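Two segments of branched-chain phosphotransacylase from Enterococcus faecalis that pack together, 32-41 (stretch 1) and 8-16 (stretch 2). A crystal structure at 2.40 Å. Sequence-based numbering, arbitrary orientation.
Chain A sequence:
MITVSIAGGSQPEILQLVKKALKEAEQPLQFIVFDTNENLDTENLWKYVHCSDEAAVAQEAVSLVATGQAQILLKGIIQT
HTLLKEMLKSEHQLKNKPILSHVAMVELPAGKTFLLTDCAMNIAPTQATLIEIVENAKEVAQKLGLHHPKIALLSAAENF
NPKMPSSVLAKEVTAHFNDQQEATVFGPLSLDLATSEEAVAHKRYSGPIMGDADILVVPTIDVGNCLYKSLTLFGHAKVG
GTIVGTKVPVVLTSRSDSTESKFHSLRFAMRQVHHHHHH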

ATOM      1  N   ILE A  32      -4.053  29.559  19.248  1.00 47.73           N
ATOM      2  CA  ILE A  32      -4.447  29.526  20.643  1.00 47.37           C
ATOM      3  C   ILE A  32      -4.100  28.126  21.129  1.00 47.68           C
ATOM      4  O   ILE A  32      -4.741  27.146  20.754  1.00 47.27           O
ATOM      5  CB  ILE A  32      -5.955  29.794  20.784  1.00 47.17           C
ATOM      6  CG1 ILE A  32      -6.273  31.159  20.187  1.00 46.38           C
ATOM      7  CG2 ILE A  32      -6.370  29.744  22.250  1.00 46.47           C
ATOM      8  CD1 ILE A  32      -7.739  31.505  20.192  1.00 48.80           C
ATOM      9  N   VAL A  33      -3.072  28.042  21.962  1.00 48.65           N
ATOM     10  CA  VAL A  33      -2.597  26.768  22.472  1.00 49.65           C
ATOM     11  C   VAL A  33      -2.993  26.467  23.908  1.00 49.83           C
ATOM     12  O   VAL A  33      -2.900  27.331  24.778  1.00 51.11           O
ATOM     13  CB  VAL A  33      -1.060  26.707  22.405  1.00 52.01           C
ATOM     14  CG1 VAL A  33      -0.563  25.365  22.931  1.00 52.87           C
ATOM     15  CG2 VAL A  33      -0.595  26.943  20.976  1.00 51.08           C
ATOM     16  N   PHE A  34      -3.412  25.227  24.150  1.00 49.41           N
ATOM     17  CA  PHE A  34      -3.797  24.780  25.485  1.00 49.26           C
ATOM     18  C   PHE A  34      -2.859  23.645  25.870  1.00 49.94           C
ATOM     19  O   PHE A  34      -2.608  22.751  25.066  1.00 51.80           O
ATOM     20  CB  PHE A  34      -5.232  24.241  25.501  1.00 47.81           C
ATOM     21  CG  PHE A  34      -6.237  25.148  24.859  1.00 46.17           C
ATOM     22  CD1 PHE A  34      -6.298  25.268  23.475  1.00 45.08           C
ATOM     23  CD2 PHE A  34      -7.150  25.853  25.636  1.00 46.82           C
ATOM     24  CE1 PHE A  34      -7.257  26.073  22.871  1.00 45.88           C
ATOM     25  CE2 PHE A  34      -8.114  26.663  25.043  1.00 46.98           C
ATOM     26  CZ  PHE A  34      -8.168  26.772  23.655  1.00 47.16           C
ATOM     27  N   ASP A  35      -2.341  23.661  27.090  1.00 49.74           N
ATOM     28  CA  ASP A  35      -1.438  22.593  27.499  1.00 50.61           C
ATOM     29  C   ASP A  35      -1.233  22.575  29.014  1.00 49.95           C
ATOM     30  O   ASP A  35      -1.371  23.596  29.690  1.00 48.77           O
ATOM     31  CB  ASP A  35      -0.076  22.768  26.799  1.00 51.30           C
ATOM     32  CG  ASP A  35       0.675  21.449  26.605  1.00 52.71           C
ATOM     33  OD1 ASP A  35       0.582  20.565  27.489  1.00 53.04           O
ATOM     34  OD2 ASP A  35       1.377  21.310  25.573  1.00 51.97           O
ATOM     35  N   THR A  36      -0.907  21.402  29.539  1.00 50.00           N
ATOM     36  CA  THR A  36      -0.648  21.262  30.958  1.00 51.81           C
ATOM     37  C   THR A  36       0.812  21.621  31.201  1.00 51.91           C
ATOM     38  O   THR A  36       1.214  21.876  32.332  1.00 53.25           O
ATOM     39  CB  THR A  36      -0.904  19.820  31.437  1.00 52.48           C
ATOM     40  OG1 THR A  36      -0.280  18.898  30.533  1.00 54.74           O
ATOM     41  CG2 THR A  36      -2.397  19.541  31.500  1.00 52.90           C
ATOM     42  N   ASN A  37       1.599  21.641  30.126  1.00 52.58           N
ATOM     43  CA  ASN A  37       3.025  21.976  30.197  1.00 53.46           C
ATOM     44  C   ASN A  37       3.187  23.493  30.214  1.00 53.62           C
ATOM     45  O   ASN A  37       2.353  24.211  29.666  1.00 54.61           O
ATOM     46  CB  ASN A  37       3.761  21.395  28.984  1.00 54.94           C
ATOM     47  CG  ASN A  37       5.277  21.446  29.131  1.00 56.61           C
ATOM     48  OD1 ASN A  37       5.840  20.869  30.066  1.00 57.35           O
ATOM     49  ND2 ASN A  37       5.942  22.132  28.207  1.00 57.63           N
ATOM     50  N   GLU A  38       4.254  23.987  30.833  1.00 54.67           N
ATOM     51  CA  GLU A  38       4.464  25.433  30.902  1.00 55.86           C
ATOM     52  C   GLU A  38       4.588  26.037  29.504  1.00 54.12           C
ATOM     53  O   GLU A  38       4.794  25.324  28.526  1.00 53.46           O
ATOM     54  CB  GLU A  38       5.716  25.767  31.728  1.00 58.42           C
ATOM     55  CG  GLU A  38       5.969  27.277  31.891  1.00 61.14           C
ATOM     56  CD  GLU A  38       4.835  28.000  32.631  1.00 62.64           C
ATOM     57  OE1 GLU A  38       5.001  28.293  33.839  1.00 62.63           O
ATOM     58  OE2 GLU A  38       3.780  28.262  32.006  1.00 60.79           O
ATOM     59  N   ASN A  39       4.455  27.356  29.424  1.00 52.45           N
ATOM     60  CA  ASN A  39       4.534  28.065  28.161  1.00 52.97           C
ATOM     61  C   ASN A  39       5.966  28.205  27.647  1.00 55.25           C
ATOM     62  O   ASN A  39       6.897  28.436  28.419  1.00 56.42           O
ATOM     63  CB  ASN A  39       3.889  29.439  28.310  1.00 50.85           C
ATOM     64  CG  ASN A  39       3.864  30.211  27.021  1.00 51.02           C
ATOM     65  OD1 ASN A  39       3.895  29.635  25.936  1.00 50.24           O
ATOM     66  ND2 ASN A  39       3.794  31.534  27.130  1.00 52.61           N
ATOM     67  N   LEU A  40       6.136  28.056  26.334  1.00 57.25           N
ATOM     68  CA  LEU A  40       7.454  28.162  25.702  1.00 58.83           C
ATOM     69  C   LEU A  40       7.492  29.365  24.763  1.00 60.10           C
ATOM     70  O   LEU A  40       8.487  29.629  24.083  1.00 61.04           O
ATOM     71  CB  LEU A  40       7.758  26.876  24.928  1.00 58.45           C
ATOM     72  CG  LEU A  40       7.684  25.586  25.758  1.00 58.54           C
ATOM     73  CD1 LEU A  40       7.839  24.375  24.854  1.00 57.78           C
ATOM     74  CD2 LEU A  40       8.772  25.602  26.832  1.00 57.93           C
ATOM     75  N   ASP A  41       6.384  30.092  24.739  1.00 61.29           N
ATOM     76  CA  ASP A  41       6.255  31.276  23.907  1.00 62.41           C
ATOM     77  C   ASP A  41       6.925  32.484  24.563  1.00 63.58           C
ATOM     78  O   ASP A  41       6.581  32.874  25.688  1.00 63.08           O
ATOM     79  CB  ASP A  41       4.769  31.552  23.662  1.00 63.30           C
ATOM     80  CG  ASP A  41       4.525  32.854  22.939  1.00 65.07           C
ATOM     81  OD1 ASP A  41       5.071  33.029  21.828  1.00 64.64           O
ATOM     82  OD2 ASP A  41       3.783  33.706  23.488  1.00 66.45           O
TER
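Stretch 2 8-16: GGSQPEILQ

Stretch 1 is the end of a strand, residues 32-35, followed by a loop to Asp-41. Stretch 2 starts as a loop with two glycines and enters a helix at Pro-12, with Gln-11 at the N-cap position. The loop of stretch 2 crosses the strand end, with Gly-8 beside Asp-35 and Gly-9 beside Val-33. The first helical residues lie near Leu-40.

Ile-32 makes no contact with stretch 2. Val-33 points toward stretch 2, and its CA lies 5.3 Å from the CA of Gly-9. Its CG1 packs on the backbone, 3.1 Å from Gly-9 C and 3.1 Å from Ser-10 N. An ideal CB on Gly-9 would lie 2.9 Å from Val-33 CG1, a clash.

Phe-34 turns its side chain away and offers its carbonyl. Gly-8 N donates a hydrogen bond to Phe-34 O at 2.6 Å. Gly-9 N adds a weak one to the same Phe-34 O at 3.4 Å. Gly-8 has a positive phi of 77°, which favours glycine.

Asp-35 points toward stretch 2, and its CA is 4.3 Å from the CA of Gly-8. Its OD2 accepts a weak hydrogen bond from Ser-10 N at 3.0 Å. Its OD1 turns back to its own loop and accepts a hydrogen bond from Asn-37 N at 3.0 Å.

Thr-36 faces away. Asn-37 ND2 gives a weak hydrogen bond to Ser-10 O at 3.4 Å. The side chain of Glu-38 points away, but Glu-38 O accepts a hydrogen bond from Ser-10 OG at 2.7 Å. Ser-10 therefore bonds to the loop through its backbone and its hydroxyl.

Leu-40 points toward the helix start. Its CD1 lies 3.4 Å from Pro-12 CD, an apolar contact, and 3.6 Å from Gln-11 CA. Leu-15 follows one turn on, with its CD2 4.0 Å from Leu-40 O.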

ATOM      1  N   GLY A   8      -2.642  20.687  23.529  1.00 43.22           N
ATOM      2  CA  GLY A   8      -1.331  20.247  23.950  1.00 45.63           C
ATOM      3  C   GLY A   8      -0.289  20.759  22.976  1.00 46.61           C
ATOM      4  O   GLY A   8       0.598  20.018  22.554  1.00 46.76           O
ATOM      5  N   GLY A   9      -0.394  22.036  22.624  1.00 47.18           N
ATOM      6  CA  GLY A   9       0.536  22.618  21.672  1.00 50.15           C
ATOM      7  C   GLY A   9       1.704  23.392  22.250  1.00 50.27           C
ATOM      8  O   GLY A   9       2.516  23.932  21.505  1.00 50.21           O
ATOM      9  N   SER A  10       1.801  23.464  23.571  1.00 51.99           N
ATOM     10  CA  SER A  10       2.910  24.200  24.160  1.00 53.54           C
ATOM     11  C   SER A  10       4.165  23.332  24.158  1.00 53.48           C
ATOM     12  O   SER A  10       4.685  22.973  25.214  1.00 54.51           O
ATOM     13  CB  SER A  10       2.569  24.633  25.579  1.00 54.74           C
ATOM     14  OG  SER A  10       3.573  25.501  26.069  1.00 57.62           O
ATOM     15  N   GLN A  11       4.652  23.016  22.961  1.00 53.25           N
ATOM     16  CA  GLN A  11       5.828  22.171  22.795  1.00 54.16           C
ATOM     17  C   GLN A  11       6.799  22.752  21.768  1.00 54.46           C
ATOM     18  O   GLN A  11       6.380  23.338  20.769  1.00 55.28           O
ATOM     19  CB  GLN A  11       5.383  20.783  22.344  1.00 54.42           C
ATOM     20  CG  GLN A  11       4.206  20.239  23.136  1.00 53.65           C
ATOM     21  CD  GLN A  11       4.578  19.845  24.556  1.00 56.49           C
ATOM     22  OE1 GLN A  11       3.724  19.428  25.339  1.00 57.76           O
ATOM     23  NE2 GLN A  11       5.854  19.971  24.892  1.00 56.98           N
ATOM     24  N   PRO A  12       8.115  22.581  21.987  1.00 55.07           N
ATOM     25  CA  PRO A  12       9.079  23.130  21.024  1.00 55.40           C
ATOM     26  C   PRO A  12       8.848  22.613  19.602  1.00 54.77           C
ATOM     27  O   PRO A  12       9.214  23.269  18.623  1.00 54.61           O
ATOM     28  CB  PRO A  12      10.431  22.715  21.612  1.00 55.59           C
ATOM     29  CG  PRO A  12      10.122  21.425  22.296  1.00 54.74           C
ATOM     30  CD  PRO A  12       8.788  21.713  22.973  1.00 55.27           C
ATOM     31  N   GLU A  13       8.224  21.442  19.501  1.00 54.48           N
ATOM     32  CA  GLU A  13       7.913  20.847  18.203  1.00 54.31           C
ATOM     33  C   GLU A  13       6.756  21.637  17.568  1.00 53.18           C
ATOM     34  O   GLU A  13       6.784  21.951  16.375  1.00 53.39           O
ATOM     35  CB  GLU A  13       7.498  19.384  18.368  1.00 56.53           C
ATOM     36  CG  GLU A  13       8.433  18.543  19.235  1.00 59.26           C
ATOM     37  CD  GLU A  13       8.067  18.579  20.709  1.00 61.43           C
ATOM     38  OE1 GLU A  13       6.859  18.467  21.021  1.00 61.37           O
ATOM     39  OE2 GLU A  13       8.988  18.698  21.553  1.00 62.81           O
ATOM     40  N   ILE A  14       5.742  21.959  18.371  1.00 49.74           N
ATOM     41  CA  ILE A  14       4.609  22.721  17.876  1.00 47.84           C
ATOM     42  C   ILE A  14       5.059  24.154  17.593  1.00 48.35           C
ATOM     43  O   ILE A  14       4.621  24.773  16.624  1.00 48.41           O
ATOM     44  CB  ILE A  14       3.425  22.717  18.899  1.00 46.06           C
ATOM     45  CG1 ILE A  14       2.888  21.296  19.081  1.00 47.98           C
ATOM     46  CG2 ILE A  14       2.313  23.640  18.434  1.00 43.68           C
ATOM     47  CD1 ILE A  14       2.372  20.629  17.791  1.00 45.46           C
ATOM     48  N   LEU A  15       5.958  24.672  18.423  1.00 48.55           N
ATOM     49  CA  LEU A  15       6.462  26.035  18.247  1.00 50.25           C
ATOM     50  C   LEU A  15       7.105  26.217  16.871  1.00 50.89           C
ATOM     51  O   LEU A  15       6.918  27.244  16.216  1.00 50.89           O
ATOM     52  CB  LEU A  15       7.489  26.358  19.330  1.00 51.47           C
ATOM     53  CG  LEU A  15       7.844  27.837  19.453  1.00 53.08           C
ATOM     54  CD1 LEU A  15       6.635  28.621  19.939  1.00 53.81           C
ATOM     55  CD2 LEU A  15       8.995  27.991  20.425  1.00 55.42           C
ATOM     56  N   GLN A  16       7.863  25.214  16.443  1.00 51.16           N
ATOM     57  CA  GLN A  16       8.525  25.256  15.146  1.00 52.40           C
ATOM     58  C   GLN A  16       7.479  25.361  14.023  1.00 50.47           C
ATOM     59  O   GLN A  16       7.714  26.017  13.004  1.00 50.20           O
ATOM     60  CB  GLN A  16       9.381  23.996  14.964  1.00 55.16           C
ATOM     61  CG  GLN A  16      10.737  24.234  14.313  1.00 59.86           C
ATOM     62  CD  GLN A  16      11.426  22.936  13.896  1.00 62.29           C
ATOM     63  OE1 GLN A  16      11.547  22.001  14.693  1.00 62.22           O
ATOM     64  NE2 GLN A  16      11.880  22.876  12.640  1.00 61.68           N
TER